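Local coordinates for chorismate mutase and shikimate 5-dehydrogenase fusion protein (Clostridium acetobutylicum, PDB 3FBT) that probably catalyses the reversible NADPH-linked reduction of 3-dehydroshikimate to shikimate through this shikimate dehydrogenase part of a longer fusion with chorismate mutase, at residues A[113-118]-A[260-265]; A[182-187]-A[196-201]; A[211-216]-A[237-242]. One frame throughout, in Å; residues are numbered along the deposited sequence.

Overall arrangement
All three contacts lie in or beside the NADP-binding half of the shikimate dehydrogenase part, a parallel sheet of Rossmann type. Interactions 2 and 3 come one after the other along the chain, and both fall within the long excursion that interaction 1 closes by bringing helix 258-273 back to the end of helix 105-115. Interactions 2 and 3, centres about 14 Å apart, use the neighbouring strands 181-184 and 209-212. Interactions 1 and 3, centres about 10 Å apart, touch through helix 237-252, whose Tyr238 and Val241 pack on Phe116, Val261 and Phe265; the centres of 1 and 2 are about 22 Å apart. Interaction 3 thus joins the inner strands to the C-terminal helices beside the predicted substrate pocket.

Interaction 1: residues A[113-118]-A[260-265]; sequences LSKFRV and IVDEIF
Lys115, in the last turn of helix 105-115, reaches across to Asp262 on helix 258-273, and its NZ forms a salt bridge with Asp262 OD1; the modelled distance of 2.5 Å is short and its exact value doubtful. The lysine arrives from above the carboxylate plane, about 45° out of it, with Asp262 OD2 farther away at 3.2 Å from NZ. A bend at chi2 (79°) in an otherwise extended chain directs the ammonium group to this carboxylate. Lys115 also forms a salt bridge with Glu258, and Tyr238 OH adds a weak hydrogen bond to Asp262 OD1.

Against this partly exposed ionic side stands an aromatic pair backed by Tyr238 of helix 237-252, on which both rings pack. The Phe-Phe touch itself is slight: Phe116 CZ and Phe265 CZ approach to 4.3 Å, Phe265 coming at the edge of the Phe116 ring, near its plane. Phe116 follows the end of its helix, where Arg117, with positive phi, is the C-prime residue of a Schellman motif in which Val118 N bonds to Leu113 O at 2.9 Å and Arg117 N to Ser114 O.

This is a surface contact between the C-terminal end of helix 105-115, with the residue after it, and helix 258-273. Charge pairing gives it its specificity of partners and should favour a protonated lysine and an ionised aspartate.

Interaction 2: residues A[182-187]-A[196-201]; sequences IINCTP and ESPVDK
Pro198 sets its ring against the polar ends of Asn184, which ends strand 181-184, and Thr186 just beyond it. Its CG lies 3.3 Å from Asn184 OD1, and its CB is 3.8 Å from Thr186 OG1, with Thr186 CG2 flanking the same carbon. Farther back along the strand, Ile182 CD1 meets Val199 CG2 at 4.1 Å, the two side chains running past each other in opposite directions. No hydrogen bond crosses between the segments; the join is made by carbon against carbon and carbon against oxygen.

The next shell fixes the amide that Pro198 covers. Asn184 extends with CG anti to the backbone N (chi1 179°), and its OD1 closes an Asx turn by accepting from Thr186 N at 3.2 Å, a donor standing 65° above the carbonyl plane. Thr186 OG1 donates to the same OD1 at 2.9 Å, in the carbonyl plane and on a lone pair. Two donors therefore grip one oxygen, while Asn184 ND2 bonds to Asp212 on the adjacent strand. Thr186 OG1 is further bonded to Lys188 N.

On the other segment, Ser197 OG donates to Val199 O at 3.0 Å, on a lone pair in the carbonyl plane, and this bond spans Pro198. Beyond these, Leu128 of strand 124-128 touches Ile182, Pro198 and Val199, and Tyr171 packs on Thr186 and Val199.

The Thr186 side chain lies about 4 Å from Gly129 of the predicted NADP site. The Asn184 amide, held at both its oxygen and its nitrogen by hydrogen bonds and with Pro198 CG against the oxygen, is thus consistent with a stiff strand-end turn bordering the cofactor cleft.

Interaction 3: residues A[211-216]-A[237-242]; sequences VDLIYN and LYMLVS
Leu240, on the first turn of helix 237-252, presents its CD2 methyl over one face of the Tyr215 ring in a CH-pi contact. The methyl is 3.6 Å from the ring centroid, only 15° off the ring normal, and its nearest ring atom is Tyr215 CZ at 3.5 Å. Leu240 CD1 falls toward the CE2 and OH side, so the isobutyl fork crosses the tyrosine obliquely. The ring reaches this place because Tyr215 CG stands between the backbone N and the carbonyl carbon (chi1 51°), directing the aromatic group alongside the helix.

At the base of the ring the backbones come closest, with Tyr215 CB 3.5 Å from Leu237 N and 4.0 Å from Leu237 CB. Leu237 N itself is hydrogen-bonded to Asn235 OD1. Nearer the strand, the extended chain of Met239 lays its SD against Leu213 CG at 3.7 Å.

The loop that carries Leu213 and Tyr215 is held by an Asx turn, in which Asp212 OD1, also an acceptor for Asn184, accepts a hydrogen bond from Ile214 N at 3.0 Å from above the carboxylate plane. Asp212 OD2 bonds to Thr220. Within the helix, Tyr238 O accepts from both Ser242 N and Ser242 OG, which arrive on opposite faces of its plane.

Leu213 and Tyr215 are predicted to bind NADP and shikimate respectively, and Leu240 touches Ser20 of the predicted shikimate site. Within the two segments the tyrosine is placed by van der Waals and CH-pi contacts, with His19 and Ile272 also packing on it, consistent with the helix start shaping one wall of the substrate pocket.

Interaction 1: residues A[113-118]-A[260-265]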
loop_
_atom_site.group_PDB
_atom_site.type_symbol
_atom_site.label_atom_id
_atom_site.label_comp_id
_atom_site.label_asym_id
_atom_site.label_seq_id
_atom_site.Cartn_x
_atom_site.Cartn_y
_atom_site.Cartn_z
ATOM N N LEU A 113 -29.212 -10.593 10.367
ATOM C CA LEU A 113 -30.558 -10.819 10.907
ATOM C C LEU A 113 -31.530 -10.935 9.697
ATOM O O LEU A 113 -32.211 -11.918 9.591
ATOM C CB LEU A 113 -30.987 -9.690 11.858
ATOM C CG LEU A 113 -30.066 -9.526 13.094
ATOM C CD1 LEU A 113 -30.517 -8.463 14.094
ATOM C CD2 LEU A 113 -29.834 -10.844 13.795
ATOM N N SER A 114 -31.541 -9.976 8.769
ATOM C CA SER A 114 -32.482 -10.086 7.634
ATOM C C SER A 114 -32.301 -11.377 6.926
ATOM O O SER A 114 -33.273 -12.098 6.702
ATOM C CB SER A 114 -32.317 -8.984 6.640
ATOM O OG SER A 114 -32.236 -7.786 7.359
ATOM N N LYS A 115 -31.056 -11.680 6.585
ATOM C CA LYS A 115 -30.767 -12.827 5.787
ATOM C C LYS A 115 -31.202 -14.122 6.447
ATOM O O LYS A 115 -31.756 -14.982 5.791
ATOM C CB LYS A 115 -29.296 -12.896 5.427
ATOM C CG LYS A 115 -28.951 -14.071 4.470
ATOM C CD LYS A 115 -29.348 -13.673 3.050
ATOM C CE LYS A 115 -28.899 -14.699 2.030
ATOM N NZ LYS A 115 -28.776 -14.048 0.636
ATOM N N PHE A 116 -30.982 -14.306 7.741
ATOM C CA PHE A 116 -31.592 -15.478 8.340
ATOM C C PHE A 116 -32.960 -15.189 8.971
ATOM O O PHE A 116 -33.439 -15.937 9.809
ATOM C CB PHE A 116 -30.595 -16.119 9.277
ATOM C CG PHE A 116 -29.271 -16.428 8.592
ATOM C CD1 PHE A 116 -29.011 -17.683 8.082
ATOM C CD2 PHE A 116 -28.323 -15.431 8.401
ATOM C CE1 PHE A 116 -27.813 -17.948 7.416
ATOM C CE2 PHE A 116 -27.163 -15.678 7.754
ATOM C CZ PHE A 116 -26.892 -16.947 7.261
ATOM N N ARG A 117 -33.571 -14.074 8.616
ATOM C CA ARG A 117 -34.899 -13.746 9.140
ATOM C C ARG A 117 -35.029 -13.831 10.672
ATOM O O ARG A 117 -35.932 -14.509 11.193
ATOM C CB ARG A 117 -35.983 -14.645 8.497
ATOM N N VAL A 118 -34.144 -13.160 11.399
ATOM C CA VAL A 118 -34.260 -13.160 12.862
ATOM C C VAL A 118 -34.968 -11.898 13.155
ATOM O O VAL A 118 -34.407 -10.858 12.924
ATOM C CB VAL A 118 -32.858 -13.095 13.540
ATOM C CG1 VAL A 118 -32.981 -12.828 15.063
ATOM C CG2 VAL A 118 -32.066 -14.372 13.270
ATOM N N ILE A 260 -23.276 -10.979 -5.142
ATOM C CA ILE A 260 -21.838 -11.015 -4.777
ATOM C C ILE A 260 -21.623 -11.396 -3.318
ATOM O O ILE A 260 -20.755 -12.238 -3.010
ATOM C CB ILE A 260 -21.151 -9.673 -5.117
ATOM C CG1 ILE A 260 -21.159 -9.510 -6.642
ATOM C CG2 ILE A 260 -19.708 -9.685 -4.619
ATOM C CD1 ILE A 260 -21.055 -8.065 -7.131
ATOM N N VAL A 261 -22.449 -10.853 -2.416
ATOM C CA VAL A 261 -22.325 -11.249 -0.989
ATOM C C VAL A 261 -22.532 -12.771 -0.682
ATOM O O VAL A 261 -21.676 -13.386 -0.061
ATOM C CB VAL A 261 -23.111 -10.349 -0.061
ATOM C CG1 VAL A 261 -22.831 -10.719 1.406
ATOM C CG2 VAL A 261 -22.676 -8.953 -0.287
ATOM N N ASP A 262 -23.642 -13.371 -1.124
ATOM C CA ASP A 262 -23.870 -14.821 -0.878
ATOM C C ASP A 262 -22.788 -15.667 -1.484
ATOM O O ASP A 262 -22.333 -16.609 -0.894
ATOM C CB ASP A 262 -25.211 -15.280 -1.461
ATOM C CG ASP A 262 -26.298 -14.347 -1.136
ATOM O OD1 ASP A 262 -26.355 -13.863 0.001
ATOM O OD2 ASP A 262 -27.093 -14.059 -2.033
ATOM N N GLU A 263 -22.350 -15.286 -2.671
ATOM C CA GLU A 263 -21.266 -15.986 -3.359
ATOM C C GLU A 263 -19.949 -15.961 -2.563
ATOM O O GLU A 263 -19.292 -17.023 -2.290
ATOM C CB GLU A 263 -21.122 -15.360 -4.749
ATOM C CG GLU A 263 -20.087 -16.002 -5.618
ATOM C CD GLU A 263 -19.996 -15.324 -6.989
ATOM O OE1 GLU A 263 -19.266 -15.854 -7.858
ATOM O OE2 GLU A 263 -20.644 -14.258 -7.203
ATOM N N ILE A 264 -19.552 -14.767 -2.132
ATOM C CA ILE A 264 -18.422 -14.740 -1.220
ATOM C C ILE A 264 -18.700 -15.531 0.077
ATOM O O ILE A 264 -17.832 -16.222 0.597
ATOM C CB ILE A 264 -17.925 -13.301 -0.966
ATOM C CG1 ILE A 264 -17.695 -12.629 -2.349
ATOM C CG2 ILE A 264 -16.709 -13.353 -0.105
ATOM C CD1 ILE A 264 -16.965 -11.299 -2.329
ATOM N N PHE A 265 -19.930 -15.462 0.555
ATOM C CA PHE A 265 -20.320 -16.189 1.760
ATOM C C PHE A 265 -20.152 -17.695 1.597
ATOM O O PHE A 265 -19.485 -18.359 2.420
ATOM C CB PHE A 265 -21.762 -15.846 2.124
ATOM C CG PHE A 265 -22.335 -16.723 3.195
ATOM C CD1 PHE A 265 -22.303 -16.330 4.530
ATOM C CD2 PHE A 265 -22.903 -17.946 2.871
ATOM C CE1 PHE A 265 -22.850 -17.134 5.539
ATOM C CE2 PHE A 265 -23.460 -18.770 3.874
ATOM C CZ PHE A 265 -23.435 -18.350 5.208
#

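Interaction 2: residues A[182-187]-A[196-201]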
loop_
_atom_site.group_PDB
_atom_site.type_symbol
_atom_site.label_atom_id
_atom_site.label_comp_id
_atom_site.label_asym_id
_atom_site.label_seq_id
_atom_site.Cartn_x
_atom_site.Cartn_y
_atom_site.Cartn_z
ATOM N N ILE A 182 -31.055 -14.330 21.690
ATOM C CA ILE A 182 -29.873 -14.242 22.524
ATOM C C ILE A 182 -28.622 -14.231 21.623
ATOM O O ILE A 182 -28.470 -15.063 20.718
ATOM C CB ILE A 182 -29.783 -15.425 23.582
ATOM C CG1 ILE A 182 -28.491 -15.389 24.378
ATOM C CG2 ILE A 182 -29.919 -16.788 22.926
ATOM C CD1 ILE A 182 -28.310 -16.634 25.364
ATOM N N ILE A 183 -27.744 -13.265 21.894
ATOM C CA ILE A 183 -26.636 -12.909 20.992
ATOM C C ILE A 183 -25.305 -12.937 21.745
ATOM O O ILE A 183 -25.138 -12.217 22.729
ATOM C CB ILE A 183 -26.863 -11.492 20.439
ATOM C CG1 ILE A 183 -28.229 -11.409 19.747
ATOM C CG2 ILE A 183 -25.696 -11.070 19.472
ATOM C CD1 ILE A 183 -28.820 -10.043 19.799
ATOM N N ASN A 184 -24.366 -13.727 21.278
ATOM C CA ASN A 184 -23.059 -13.794 21.876
ATOM C C ASN A 184 -22.147 -12.737 21.291
ATOM O O ASN A 184 -21.853 -12.755 20.107
ATOM C CB ASN A 184 -22.416 -15.118 21.558
ATOM C CG ASN A 184 -21.064 -15.205 22.145
ATOM O OD1 ASN A 184 -20.890 -14.827 23.306
ATOM N ND2 ASN A 184 -20.059 -15.658 21.352
ATOM N N CYS A 185 -21.706 -11.810 22.118
ATOM C CA CYS A 185 -20.726 -10.824 21.703
ATOM C C CYS A 185 -19.380 -11.029 22.418
ATOM O O CYS A 185 -18.487 -10.194 22.299
ATOM C CB CYS A 185 -21.289 -9.435 22.026
ATOM S SG CYS A 185 -22.483 -8.916 20.806
ATOM N N THR A 186 -19.239 -12.142 23.138
ATOM C CA THR A 186 -18.047 -12.447 23.947
ATOM C C THR A 186 -17.050 -13.234 23.144
ATOM O O THR A 186 -17.397 -13.759 22.126
ATOM C CB THR A 186 -18.338 -13.436 25.208
ATOM O OG1 THR A 186 -18.432 -14.790 24.751
ATOM C CG2 THR A 186 -19.577 -13.086 25.932
ATOM N N PRO A 187 -15.813 -13.384 23.668
ATOM C CA PRO A 187 -14.863 -14.257 22.907
ATOM C C PRO A 187 -14.908 -15.743 23.206
ATOM O O PRO A 187 -14.157 -16.483 22.573
ATOM C CB PRO A 187 -13.454 -13.713 23.264
ATOM C CG PRO A 187 -13.661 -12.958 24.549
ATOM C CD PRO A 187 -15.099 -12.349 24.439
ATOM N N GLU A 196 -15.479 -23.512 25.057
ATOM C CA GLU A 196 -16.291 -22.837 26.042
ATOM C C GLU A 196 -17.482 -22.228 25.373
ATOM O O GLU A 196 -17.455 -21.834 24.193
ATOM C CB GLU A 196 -15.563 -21.649 26.671
ATOM C CG GLU A 196 -14.588 -21.935 27.761
ATOM C CD GLU A 196 -14.005 -20.654 28.282
ATOM O OE1 GLU A 196 -14.790 -19.745 28.608
ATOM O OE2 GLU A 196 -12.769 -20.537 28.354
ATOM N N SER A 197 -18.514 -22.077 26.185
ATOM C CA SER A 197 -19.664 -21.358 25.804
ATOM C C SER A 197 -19.807 -20.227 26.803
ATOM O O SER A 197 -19.455 -20.399 27.962
ATOM C CB SER A 197 -20.815 -22.293 25.868
ATOM O OG SER A 197 -21.954 -21.666 25.430
ATOM N N PRO A 198 -20.331 -19.061 26.381
ATOM C CA PRO A 198 -20.652 -18.123 27.451
ATOM C C PRO A 198 -21.822 -18.572 28.376
ATOM O O PRO A 198 -21.871 -18.115 29.499
ATOM C CB PRO A 198 -21.048 -16.833 26.693
ATOM C CG PRO A 198 -21.589 -17.352 25.383
ATOM C CD PRO A 198 -20.708 -18.541 25.058
ATOM N N VAL A 199 -22.786 -19.372 27.903
ATOM C CA VAL A 199 -23.918 -19.795 28.768
ATOM C C VAL A 199 -24.212 -21.305 28.698
ATOM O O VAL A 199 -23.710 -22.013 27.802
ATOM C CB VAL A 199 -25.223 -18.981 28.474
ATOM C CG1 VAL A 199 -25.019 -17.479 28.693
ATOM C CG2 VAL A 199 -25.650 -19.171 27.100
ATOM N N ASP A 200 -25.003 -21.829 29.647
ATOM C CA ASP A 200 -25.341 -23.264 29.586
ATOM C C ASP A 200 -26.443 -23.489 28.560
ATOM O O ASP A 200 -27.185 -22.558 28.223
ATOM C CB ASP A 200 -25.825 -23.814 30.935
ATOM C CG ASP A 200 -24.781 -23.711 32.039
ATOM O OD1 ASP A 200 -23.679 -24.283 31.864
ATOM O OD2 ASP A 200 -25.071 -23.059 33.096
ATOM N N LYS A 201 -26.557 -24.725 28.082
ATOM C CA LYS A 201 -27.586 -25.095 27.070
ATOM C C LYS A 201 -28.998 -24.887 27.547
ATOM O O LYS A 201 -29.925 -24.541 26.794
ATOM C CB LYS A 201 -27.466 -26.563 26.700
ATOM C CG LYS A 201 -28.605 -26.990 25.800
ATOM C CD LYS A 201 -28.376 -28.357 25.225
ATOM C CE LYS A 201 -29.664 -28.849 24.570
ATOM N NZ LYS A 201 -30.684 -29.372 25.569
#

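Interaction 3: residues A[211-216]-A[237-242]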
loop_
_atom_site.group_PDB
_atom_site.type_symbol
_atom_site.label_atom_id
_atom_site.label_comp_id
_atom_site.label_asym_id
_atom_site.label_seq_id
_atom_site.Cartn_x
_atom_site.Cartn_y
_atom_site.Cartn_z
ATOM N N VAL A 211 -27.889 -16.159 18.047
ATOM C CA VAL A 211 -26.953 -15.501 17.089
ATOM C C VAL A 211 -25.526 -15.423 17.723
ATOM O O VAL A 211 -25.338 -14.759 18.748
ATOM C CB VAL A 211 -27.406 -14.026 16.712
ATOM C CG1 VAL A 211 -26.492 -13.349 15.560
ATOM C CG2 VAL A 211 -28.862 -13.954 16.282
ATOM N N ASP A 212 -24.542 -16.096 17.154
ATOM C CA ASP A 212 -23.152 -15.904 17.569
ATOM C C ASP A 212 -22.401 -15.032 16.549
ATOM O O ASP A 212 -22.450 -15.285 15.363
ATOM C CB ASP A 212 -22.427 -17.231 17.661
ATOM C CG ASP A 212 -21.231 -17.164 18.612
ATOM O OD1 ASP A 212 -20.687 -16.055 18.775
ATOM O OD2 ASP A 212 -20.871 -18.211 19.250
ATOM N N LEU A 213 -21.695 -14.009 16.993
ATOM C CA LEU A 213 -20.923 -13.185 16.039
ATOM C C LEU A 213 -19.608 -13.855 15.648
ATOM O O LEU A 213 -18.937 -13.412 14.726
ATOM C CB LEU A 213 -20.622 -11.788 16.579
ATOM C CG LEU A 213 -21.547 -10.620 16.385
ATOM C CD1 LEU A 213 -22.942 -10.961 16.920
ATOM C CD2 LEU A 213 -20.890 -9.568 17.184
ATOM N N ILE A 214 -19.236 -14.908 16.358
ATOM C CA ILE A 214 -18.193 -15.812 15.927
ATOM C C ILE A 214 -18.575 -16.615 14.675
ATOM O O ILE A 214 -19.715 -17.135 14.577
ATOM C CB ILE A 214 -17.939 -16.793 17.042
ATOM C CG1 ILE A 214 -17.503 -15.994 18.299
ATOM C CG2 ILE A 214 -16.930 -17.927 16.557
ATOM C CD1 ILE A 214 -17.542 -16.819 19.609
ATOM N N TYR A 215 -17.624 -16.739 13.728
ATOM C CA TYR A 215 -17.846 -17.447 12.428
ATOM C C TYR A 215 -16.801 -18.542 12.244
ATOM O O TYR A 215 -16.841 -19.323 11.290
ATOM C CB TYR A 215 -17.725 -16.480 11.203
ATOM C CG TYR A 215 -16.446 -15.659 11.204
ATOM C CD1 TYR A 215 -15.225 -16.189 10.744
ATOM C CD2 TYR A 215 -16.448 -14.388 11.721
ATOM C CE1 TYR A 215 -14.027 -15.418 10.799
ATOM C CE2 TYR A 215 -15.310 -13.638 11.782
ATOM C CZ TYR A 215 -14.119 -14.142 11.319
ATOM O OH TYR A 215 -13.048 -13.320 11.443
ATOM N N ASN A 216 -15.796 -18.562 13.098
ATOM C CA ASN A 216 -14.884 -19.680 13.066
ATOM C C ASN A 216 -14.611 -20.002 14.494
ATOM O O ASN A 216 -14.012 -19.169 15.182
ATOM C CB ASN A 216 -13.574 -19.270 12.414
ATOM C CG ASN A 216 -12.599 -20.418 12.327
ATOM O OD1 ASN A 216 -12.972 -21.582 12.526
ATOM N ND2 ASN A 216 -11.337 -20.107 12.036
ATOM N N LEU A 237 -20.769 -15.359 9.960
ATOM C CA LEU A 237 -20.152 -15.266 8.631
ATOM C C LEU A 237 -20.803 -14.243 7.704
ATOM O O LEU A 237 -20.112 -13.419 7.077
ATOM C CB LEU A 237 -20.053 -16.627 7.977
ATOM C CG LEU A 237 -19.249 -16.748 6.699
ATOM C CD1 LEU A 237 -17.855 -16.031 6.822
ATOM C CD2 LEU A 237 -19.092 -18.258 6.468
ATOM N N TYR A 238 -22.130 -14.209 7.681
ATOM C CA TYR A 238 -22.784 -13.270 6.836
ATOM C C TYR A 238 -22.484 -11.829 7.267
ATOM O O TYR A 238 -22.431 -10.918 6.452
ATOM C CB TYR A 238 -24.289 -13.534 6.794
ATOM C CG TYR A 238 -24.887 -12.967 5.547
ATOM C CD1 TYR A 238 -24.733 -13.619 4.324
ATOM C CD2 TYR A 238 -25.551 -11.763 5.579
ATOM C CE1 TYR A 238 -25.226 -13.052 3.155
ATOM C CE2 TYR A 238 -26.084 -11.191 4.415
ATOM C CZ TYR A 238 -25.908 -11.846 3.217
ATOM O OH TYR A 238 -26.452 -11.265 2.063
ATOM N N MET A 239 -22.324 -11.602 8.566
ATOM C CA MET A 239 -22.000 -10.300 9.048
ATOM C C MET A 239 -20.587 -9.908 8.551
ATOM O O MET A 239 -20.411 -8.837 8.065
ATOM C CB MET A 239 -22.058 -10.276 10.601
ATOM C CG MET A 239 -21.671 -8.892 11.232
ATOM S SD MET A 239 -21.912 -8.924 13.077
ATOM C CE MET A 239 -21.293 -7.332 13.586
ATOM N N LEU A 240 -19.596 -10.772 8.728
ATOM C CA LEU A 240 -18.262 -10.502 8.263
ATOM C C LEU A 240 -18.260 -10.145 6.776
ATOM O O LEU A 240 -17.634 -9.170 6.378
ATOM C CB LEU A 240 -17.388 -11.718 8.488
ATOM C CG LEU A 240 -15.899 -11.533 8.139
ATOM C CD1 LEU A 240 -15.205 -10.555 9.134
ATOM C CD2 LEU A 240 -15.269 -12.949 8.216
ATOM N N VAL A 241 -18.966 -10.927 5.952
ATOM C CA VAL A 241 -18.972 -10.701 4.524
ATOM C C VAL A 241 -19.683 -9.471 4.207
ATOM O O VAL A 241 -19.204 -8.680 3.389
ATOM C CB VAL A 241 -19.521 -11.919 3.729
ATOM C CG1 VAL A 241 -19.737 -11.549 2.270
ATOM C CG2 VAL A 241 -18.518 -13.036 3.862
ATOM N N SER A 242 -20.768 -9.185 4.907
ATOM C CA SER A 242 -21.499 -7.909 4.661
ATOM C C SER A 242 -20.817 -6.669 5.149
ATOM O O SER A 242 -20.969 -5.590 4.573
ATOM C CB SER A 242 -22.901 -7.940 5.316
ATOM O OG SER A 242 -23.561 -9.081 4.793
#